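Local coordinates for protein 2-keto acid:ferredoxin oxidoreductase subunit alpha (Pyrococcus furiosus, PDB 1YD7) that probably serves as the alpha subunit of an enzyme that oxidatively decarboxylates 2-oxoglutarate to succinyl-CoA and passes the electrons to ferredoxin, at residues Phe13-Val17 against Arg31-Leu35; Ile23-Glu27 against Glu188-Met192; Ala36-Ala42 against Ala88-Ala93. All coordinates share one frame. Numbering follows the deposited sequence.

Interaction 1: residues Phe13-Val17 against Arg31-Leu35; sequences FPFPV and RAAIL
Residues 13-17 form an irregular, mostly extended segment, with Pro14 (phi/psi -86/2) making the one kink. Residues 31-35 are helical, and Leu35 N bonds to Arg31 O at 2.9 Å. The nearest CA pairs are Phe15 with Arg31 at 7.6 Å and Phe13 with Leu35 at 8.4 Å, so side chains fill the gap. Phe15 is at the centre, with chi1 p (44°). Arg31, extended beyond chi1 m, lays its aliphatic part over one ring face. Arg31 CG is 3.7 Å from the Phe15 ring centroid, a CH-pi contact. At the ring edge, Phe15 CZ meets Ile34 CG2 at 3.8 Å and Phe15 CE1 meets Leu35 CG at 4.1 Å. Phe13 (chi1 m) takes Leu35 CD2 over its face, 4.1 Å from the ring centroid, and Phe13 CD1 lies 3.9 Å from Ile34 CG2. Val17 CG1 reaches Leu35 CD2 at 4.2 Å. The guanidinium of Arg31 forms salt bridges with Glu27 and Asp21. Tyr59 packs edge-to-face with Phe15. This is aromatic packing of an N-terminal loop on the first helix of the modelled chain, in a protein assigned to the thiamine diphosphate-binding family.

Interaction 2: residues Ile23-Glu27 against Glu188-Met192; sequences IQGDE and EVGHM
This is a close, mainly backbone contact between two helix ends. It joins the start of helix 25-36 to the end of helix 187-191, where the strands 19-24 and 193-198 of a two-stranded antiparallel sheet meet these helices. Residues 23-24 are extended, Gln24 is the N-cap residue, and 25-27 are helical. Residues 188-191 are helical, and Met192, a selenomethionine, leaves helical angles (-57/152). Gly25 CA lies 4.0 Å from Gly190 CA, and Gln24 CA lies 5.2 Å from His191 CA. A CB on Gly25 would clash with Val189 O. Without one, Gly25 CA sits 3.3 Å from Val189 O in a CA-H...O contact. The first-turn amides meet carbonyls from the other helix end. Asp26 N donates to Gly190 O at 3.1 Å, and Gly25 N makes a weak bond to Met192 O at 3.2 Å. Gln24 CA also approaches Met192 O at 2.9 Å. With chi1 m and chi2 t, Gln24 NE2 donates a hydrogen bond to His191 O at 2.7 Å. Asp26 (chi1 m) places OD2 over one face of the His191 ring, 4.2 Å from His191 CE1. Glu51 links both: its N donates to Asp26 OD2, and its OE2 bonds to His191 NE2. His191 ND1 bonds to Ala187 O. Two glycines thus let a helix N terminus abut a helix C terminus, where the antiparallel strand pair joins a fold consistent with the thiamine diphosphate-binding family.

Interaction 3: residues Ala36-Ala42 against Ala88-Ala93; sequences AGCRFYA and AKAMTA
Two neighbouring parallel strands of the six-stranded sheet meet here, together with the turn that leads into the first of them. Gly37 ends helix 25-36 in a Schellman motif with positive phi (108/10); at these angles a CB would press against the carbonyl O of Ala36, so glycine fits here. Strands 40-42 and 90-93 then run parallel, with axes 4.8 Å apart at closest and 22° between their directions. Phe40 pairs with Ala90 (CA-CA 4.7 Å) and Tyr41 with Met91 (5.0 Å). Lys89 O accepts a hydrogen bond from Arg39 N (3.2 Å) and a weak one from Phe40 N (3.3 Å). Met91 N donates to Phe40 O at 3.0 Å, and Ala42 N donates to Met91 O at 3.1 Å. Beyond these, Thr92 OG1 (chi1 t) donates to Ala42 O at 2.7 Å. Lys89, extended after chi1 m, reaches back along the turn so that its NZ bonds to Ala36 O at 2.7 Å. On one sheet face, Phe40 (chi1 t) packs its CD2 4.0 Å from Ala90 CB, and Phe40 CB lies 4.1 Å from Ala88 CB. Helix 73-85 lies on this face, touching Phe40, Ala90 and Thr92. On the other face are Tyr41 and the selenomethionine Met91. Tyr41 CD1 lies 3.3 Å from Met91 CG, and Met91 SE sits at the ring edge, 5.1 Å from the Tyr41 centroid, in a Met-aromatic contact. Tyr41 OH lies 3.0 Å from Ala93 CB. Helix 52-59 packs against Tyr41. The parallel strand order 2-1-3-4-6-5 between helices is consistent with the thiamine diphosphate-binding fold.

In the fold
From the N terminus, interaction 1 closes a short loop. The chain passes through strand 19-24 and into helix 25-36, which the leading segment then touches. Interaction 2 starts at the head of that helix and closes a much longer loop, returning at helix 187-191. The segments of interactions 1 and 2 alternate along the chain, so the two contacts cross. They share helix 25-36 and touch where Arg31 packs on Ile23. Interaction 3 follows interaction 1 in series and falls within the span of interaction 2. It joins strand 40-43 to strand 90-95, closing a loop through helix 52-59, strand 66-69 and helix 73-85. Ala33 packs on Met91, linking the helix to the parallel sheet.

Interaction 1: residues Phe13-Val17 against Arg31-Leu35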
loop_
_atom_site.group_PDB
_atom_site.type_symbol
_atom_site.label_atom_id
_atom_site.label_comp_id
_atom_site.label_asym_id
_atom_site.label_seq_id
_atom_site.Cartn_x
_atom_site.Cartn_y
_atom_site.Cartn_z
ATOM N N PHE A 13 -16.309 5.330 -5.570
ATOM C CA PHE A 13 -15.481 4.792 -4.477
ATOM C C PHE A 13 -16.301 4.358 -3.246
ATOM O O PHE A 13 -17.364 4.892 -2.977
ATOM C CB PHE A 13 -14.351 5.764 -4.099
ATOM C CG PHE A 13 -13.291 5.931 -5.184
ATOM C CD1 PHE A 13 -12.190 5.093 -5.241
ATOM C CD2 PHE A 13 -13.412 6.923 -6.144
ATOM C CE1 PHE A 13 -11.209 5.262 -6.226
ATOM C CE2 PHE A 13 -12.449 7.098 -7.137
ATOM C CZ PHE A 13 -11.343 6.272 -7.179
ATOM N N PRO A 14 -15.822 3.334 -2.529
ATOM C CA PRO A 14 -16.565 2.745 -1.410
ATOM C C PRO A 14 -16.355 3.451 -0.075
ATOM O O PRO A 14 -16.898 3.022 0.935
ATOM C CB PRO A 14 -15.997 1.324 -1.348
ATOM C CG PRO A 14 -14.590 1.483 -1.823
ATOM C CD PRO A 14 -14.537 2.642 -2.755
ATOM N N PHE A 15 -15.569 4.516 -0.086
ATOM C CA PHE A 15 -15.346 5.353 1.078
ATOM C C PHE A 15 -15.522 6.811 0.661
ATOM O O PHE A 15 -15.415 7.126 -0.529
ATOM C CB PHE A 15 -13.956 5.142 1.670
ATOM C CG PHE A 15 -12.857 5.081 0.652
ATOM C CD1 PHE A 15 -12.305 6.246 0.121
ATOM C CD2 PHE A 15 -12.352 3.851 0.240
ATOM C CE1 PHE A 15 -11.283 6.177 -0.820
ATOM C CE2 PHE A 15 -11.328 3.772 -0.713
ATOM C CZ PHE A 15 -10.792 4.932 -1.238
ATOM N N PRO A 16 -15.802 7.703 1.635
ATOM C CA PRO A 16 -15.965 9.123 1.319
ATOM C C PRO A 16 -14.683 9.776 0.784
ATOM O O PRO A 16 -13.582 9.558 1.323
ATOM C CB PRO A 16 -16.384 9.744 2.674
ATOM C CG PRO A 16 -16.872 8.612 3.497
ATOM C CD PRO A 16 -16.036 7.438 3.062
ATOM N N VAL A 17 -14.849 10.579 -0.262
ATOM C CA VAL A 17 -13.749 11.269 -0.916
ATOM C C VAL A 17 -14.158 12.726 -1.170
ATOM O O VAL A 17 -15.337 13.030 -1.253
ATOM C CB VAL A 17 -13.362 10.598 -2.278
ATOM C CG1 VAL A 17 -12.958 9.156 -2.066
ATOM C CG2 VAL A 17 -14.504 10.704 -3.296
ATOM N N ARG A 31 -7.055 3.840 1.708
ATOM C CA ARG A 31 -7.725 4.807 0.857
ATOM C C ARG A 31 -6.803 5.401 -0.206
ATOM O O ARG A 31 -7.217 5.596 -1.352
ATOM C CB ARG A 31 -8.320 5.937 1.685
ATOM C CG ARG A 31 -9.459 5.495 2.534
ATOM C CD ARG A 31 -10.252 6.694 3.111
ATOM N NE ARG A 31 -11.186 6.243 4.155
ATOM C CZ ARG A 31 -12.192 6.970 4.652
ATOM N NH1 ARG A 31 -12.484 8.177 4.179
ATOM N NH2 ARG A 31 -12.944 6.460 5.612
ATOM N N ALA A 32 -5.583 5.736 0.202
ATOM C CA ALA A 32 -4.567 6.260 -0.710
ATOM C C ALA A 32 -4.204 5.247 -1.809
ATOM O O ALA A 32 -4.124 5.598 -2.982
ATOM C CB ALA A 32 -3.317 6.646 0.065
ATOM N N ALA A 33 -3.972 4.004 -1.399
ATOM C CA ALA A 33 -3.606 2.937 -2.320
ATOM C C ALA A 33 -4.675 2.794 -3.395
ATOM O O ALA A 33 -4.376 2.852 -4.572
ATOM C CB ALA A 33 -3.386 1.648 -1.568
ATOM N N ILE A 34 -5.932 2.725 -2.971
ATOM C CA ILE A 34 -7.063 2.632 -3.877
ATOM C C ILE A 34 -7.259 3.850 -4.754
ATOM O O ILE A 34 -7.545 3.723 -5.955
ATOM C CB ILE A 34 -8.336 2.300 -3.087
ATOM C CG1 ILE A 34 -8.235 0.846 -2.614
ATOM C CG2 ILE A 34 -9.557 2.527 -3.917
ATOM C CD1 ILE A 34 -9.362 0.364 -1.811
ATOM N N LEU A 35 -7.131 5.039 -4.182
ATOM C CA LEU A 35 -7.230 6.254 -4.988
ATOM C C LEU A 35 -6.085 6.319 -6.000
ATOM O O LEU A 35 -6.251 6.884 -7.075
ATOM C CB LEU A 35 -7.256 7.536 -4.116
ATOM C CG LEU A 35 -8.606 7.854 -3.439
ATOM C CD1 LEU A 35 -8.382 8.729 -2.205
ATOM C CD2 LEU A 35 -9.589 8.530 -4.412
#

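Interaction 2: residues Ile23-Glu27 against Glu188-Met192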
loop_
_atom_site.group_PDB
_atom_site.type_symbol
_atom_site.label_atom_id
_atom_site.label_comp_id
_atom_site.label_asym_id
_atom_site.label_seq_id
_atom_site.Cartn_x
_atom_site.Cartn_y
_atom_site.Cartn_z
ATOM N N ILE A 23 -9.706 9.570 10.596
ATOM C CA ILE A 23 -9.386 8.178 10.263
ATOM C C ILE A 23 -8.062 7.804 10.835
ATOM O O ILE A 23 -7.303 8.672 11.218
ATOM C CB ILE A 23 -9.375 7.922 8.733
ATOM C CG1 ILE A 23 -8.327 8.788 8.033
ATOM C CG2 ILE A 23 -10.736 8.211 8.130
ATOM C CD1 ILE A 23 -8.232 8.533 6.564
ATOM N N GLN A 24 -7.797 6.503 10.901
ATOM C CA GLN A 24 -6.527 6.017 11.406
ATOM C C GLN A 24 -5.531 5.817 10.261
ATOM O O GLN A 24 -5.911 5.878 9.087
ATOM C CB GLN A 24 -6.731 4.724 12.185
ATOM C CG GLN A 24 -7.463 4.943 13.526
ATOM C CD GLN A 24 -7.693 3.666 14.270
ATOM O OE1 GLN A 24 -8.437 2.808 13.821
ATOM N NE2 GLN A 24 -7.039 3.522 15.407
ATOM N N GLY A 25 -4.261 5.622 10.629
ATOM C CA GLY A 25 -3.164 5.558 9.696
ATOM C C GLY A 25 -3.321 4.432 8.671
ATOM O O GLY A 25 -3.074 4.654 7.485
ATOM N N ASP A 26 -3.740 3.247 9.124
ATOM C CA ASP A 26 -3.973 2.109 8.238
ATOM C C ASP A 26 -5.051 2.361 7.184
ATOM O O ASP A 26 -4.909 1.950 6.016
ATOM C CB ASP A 26 -4.321 0.862 9.043
ATOM C CG ASP A 26 -3.123 0.262 9.706
ATOM O OD1 ASP A 26 -2.005 0.487 9.191
ATOM O OD2 ASP A 26 -3.289 -0.417 10.751
ATOM N N GLU A 27 -6.117 3.036 7.608
ATOM C CA GLU A 27 -7.234 3.418 6.751
ATOM C C GLU A 27 -6.813 4.449 5.748
ATOM O O GLU A 27 -7.328 4.478 4.645
ATOM C CB GLU A 27 -8.376 3.982 7.610
ATOM C CG GLU A 27 -9.610 4.473 6.824
ATOM C CD GLU A 27 -10.440 3.342 6.188
ATOM O OE1 GLU A 27 -10.297 2.149 6.574
ATOM O OE2 GLU A 27 -11.287 3.676 5.331
ATOM N N GLU A 188 1.902 2.262 15.829
ATOM C CA GLU A 188 1.579 3.561 16.432
ATOM C C GLU A 188 0.949 4.458 15.384
ATOM O O GLU A 188 -0.179 4.931 15.549
ATOM C CB GLU A 188 2.835 4.236 17.018
ATOM C CG GLU A 188 2.594 5.001 18.317
ATOM C CD GLU A 188 3.425 6.290 18.454
ATOM O OE1 GLU A 188 4.610 6.286 18.061
ATOM O OE2 GLU A 188 2.883 7.306 18.974
ATOM N N VAL A 189 1.665 4.660 14.282
ATOM C CA VAL A 189 1.136 5.423 13.149
ATOM C C VAL A 189 -0.164 4.813 12.618
ATOM O O VAL A 189 -1.114 5.537 12.317
ATOM C CB VAL A 189 2.161 5.532 12.017
ATOM C CG1 VAL A 189 1.539 6.148 10.788
ATOM C CG2 VAL A 189 3.342 6.378 12.471
ATOM N N GLY A 190 -0.209 3.492 12.507
ATOM C CA GLY A 190 -1.379 2.818 11.996
ATOM C C GLY A 190 -2.654 3.061 12.776
ATOM O O GLY A 190 -3.744 3.048 12.193
ATOM N N HIS A 191 -2.515 3.288 14.086
ATOM C CA HIS A 191 -3.670 3.451 14.977
ATOM C C HIS A 191 -3.912 4.868 15.459
ATOM O O HIS A 191 -4.958 5.123 16.051
ATOM C CB HIS A 191 -3.588 2.470 16.145
ATOM C CG HIS A 191 -3.598 1.042 15.699
ATOM N ND1 HIS A 191 -2.457 0.390 15.280
ATOM C CD2 HIS A 191 -4.611 0.154 15.570
ATOM C CE1 HIS A 191 -2.768 -0.844 14.930
ATOM N NE2 HIS A 191 -4.071 -1.010 15.081
HETATM N N MSE A 192 -2.995 5.789 15.159
HETATM C CA MSE A 192 -3.252 7.215 15.345
HETATM C C MSE A 192 -4.467 7.580 14.558
HETATM O O MSE A 192 -4.705 6.987 13.508
HETATM C CB MSE A 192 -2.148 8.077 14.775
HETATM C CG MSE A 192 -0.831 7.897 15.393
HETATM SE SE MSE A 192 0.379 9.288 14.782
HETATM C CE MSE A 192 1.917 8.476 15.603
#

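Interaction 3: residues Ala36-Ala42 against Ala88-Ala93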
loop_
_atom_site.group_PDB
_atom_site.type_symbol
_atom_site.label_atom_id
_atom_site.label_comp_id
_atom_site.label_asym_id
_atom_site.label_seq_id
_atom_site.Cartn_x
_atom_site.Cartn_y
_atom_site.Cartn_z
ATOM N N ALA A 36 -4.929 5.766 -5.637
ATOM C CA ALA A 36 -3.765 5.748 -6.526
ATOM C C ALA A 36 -3.874 4.715 -7.666
ATOM O O ALA A 36 -3.070 4.748 -8.588
ATOM C CB ALA A 36 -2.499 5.489 -5.737
ATOM N N GLY A 37 -4.836 3.800 -7.576
ATOM C CA GLY A 37 -5.152 2.845 -8.654
ATOM C C GLY A 37 -4.730 1.427 -8.350
ATOM O O GLY A 37 -4.763 0.586 -9.223
ATOM N N CYS A 38 -4.320 1.151 -7.115
ATOM C CA CYS A 38 -4.035 -0.218 -6.702
ATOM C C CYS A 38 -5.305 -1.073 -6.814
ATOM O O CYS A 38 -6.359 -0.720 -6.261
ATOM C CB CYS A 38 -3.537 -0.263 -5.272
ATOM S SG CYS A 38 -3.079 -1.884 -4.682
ATOM N N ARG A 39 -5.181 -2.184 -7.536
ATOM C CA ARG A 39 -6.258 -3.153 -7.690
ATOM C C ARG A 39 -5.826 -4.557 -7.350
ATOM O O ARG A 39 -6.595 -5.472 -7.477
ATOM C CB ARG A 39 -6.842 -3.079 -9.090
ATOM C CG ARG A 39 -7.532 -1.759 -9.377
ATOM C CD ARG A 39 -8.696 -1.501 -8.389
ATOM N NE ARG A 39 -9.413 -0.245 -8.653
ATOM C CZ ARG A 39 -9.084 0.959 -8.174
ATOM N NH1 ARG A 39 -8.049 1.135 -7.371
ATOM N NH2 ARG A 39 -9.825 2.004 -8.485
ATOM N N PHE A 40 -4.619 -4.722 -6.834
ATOM C CA PHE A 40 -4.202 -6.008 -6.403
ATOM C C PHE A 40 -3.476 -5.904 -5.084
ATOM O O PHE A 40 -2.498 -5.148 -4.977
ATOM C CB PHE A 40 -3.250 -6.646 -7.449
ATOM C CG PHE A 40 -2.851 -8.013 -7.089
ATOM C CD1 PHE A 40 -3.575 -9.104 -7.560
ATOM C CD2 PHE A 40 -1.800 -8.232 -6.221
ATOM C CE1 PHE A 40 -3.218 -10.404 -7.190
ATOM C CE2 PHE A 40 -1.456 -9.529 -5.822
ATOM C CZ PHE A 40 -2.154 -10.611 -6.321
ATOM N N TYR A 41 -3.891 -6.714 -4.110
ATOM C CA TYR A 41 -3.274 -6.730 -2.781
ATOM C C TYR A 41 -3.097 -8.177 -2.340
ATOM O O TYR A 41 -4.033 -8.982 -2.420
ATOM C CB TYR A 41 -4.150 -5.955 -1.759
ATOM C CG TYR A 41 -3.614 -5.945 -0.324
ATOM C CD1 TYR A 41 -2.855 -4.889 0.150
ATOM C CD2 TYR A 41 -3.860 -6.981 0.539
ATOM C CE1 TYR A 41 -2.359 -4.864 1.450
ATOM C CE2 TYR A 41 -3.350 -6.985 1.827
ATOM C CZ TYR A 41 -2.610 -5.916 2.277
ATOM O OH TYR A 41 -2.128 -5.902 3.567
ATOM N N ALA A 42 -1.910 -8.523 -1.874
ATOM C CA ALA A 42 -1.670 -9.860 -1.349
ATOM C C ALA A 42 -1.054 -9.749 0.031
ATOM O O ALA A 42 -0.117 -8.965 0.264
ATOM C CB ALA A 42 -0.776 -10.663 -2.282
ATOM N N ALA A 88 -0.972 -5.021 -13.383
ATOM C CA ALA A 88 -1.697 -4.441 -12.243
ATOM C C ALA A 88 -0.822 -3.481 -11.418
ATOM O O ALA A 88 0.406 -3.638 -11.356
ATOM C CB ALA A 88 -2.178 -5.588 -11.316
ATOM N N LYS A 89 -1.453 -2.507 -10.759
ATOM C CA LYS A 89 -0.782 -1.797 -9.643
ATOM C C LYS A 89 -0.968 -2.627 -8.390
ATOM O O LYS A 89 -2.093 -2.841 -7.957
ATOM C CB LYS A 89 -1.362 -0.422 -9.427
ATOM C CG LYS A 89 -0.978 0.597 -10.453
ATOM C CD LYS A 89 -1.225 2.017 -9.874
ATOM C CE LYS A 89 -0.983 3.074 -10.896
ATOM N NZ LYS A 89 -1.083 4.408 -10.327
ATOM N N ALA A 90 0.133 -3.109 -7.828
ATOM C CA ALA A 90 0.114 -4.167 -6.823
ATOM C C ALA A 90 0.819 -3.735 -5.564
ATOM O O ALA A 90 1.748 -2.903 -5.617
ATOM C CB ALA A 90 0.796 -5.429 -7.354
HETATM N N MSE A 91 0.358 -4.291 -4.444
HETATM C CA MSE A 91 0.981 -4.094 -3.150
HETATM C C MSE A 91 0.869 -5.340 -2.281
HETATM O O MSE A 91 0.048 -6.215 -2.525
HETATM C CB MSE A 91 0.446 -2.829 -2.447
HETATM C CG MSE A 91 -0.740 -2.976 -1.531
HETATM SE SE MSE A 91 -1.149 -1.380 -0.321
HETATM C CE MSE A 91 0.428 -0.496 -0.100
ATOM N N THR A 92 1.763 -5.438 -1.308
ATOM C CA THR A 92 1.678 -6.435 -0.266
ATOM C C THR A 92 2.060 -5.750 1.044
ATOM O O THR A 92 2.613 -4.651 1.024
ATOM C CB THR A 92 2.587 -7.672 -0.563
ATOM O OG1 THR A 92 2.532 -8.599 0.539
ATOM C CG2 THR A 92 4.053 -7.266 -0.821
ATOM N N ALA A 93 1.735 -6.392 2.164
ATOM C CA ALA A 93 2.001 -5.865 3.506
ATOM C C ALA A 93 2.562 -6.935 4.418
ATOM O O ALA A 93 2.026 -8.023 4.487
ATOM C CB ALA A 93 0.745 -5.274 4.124
#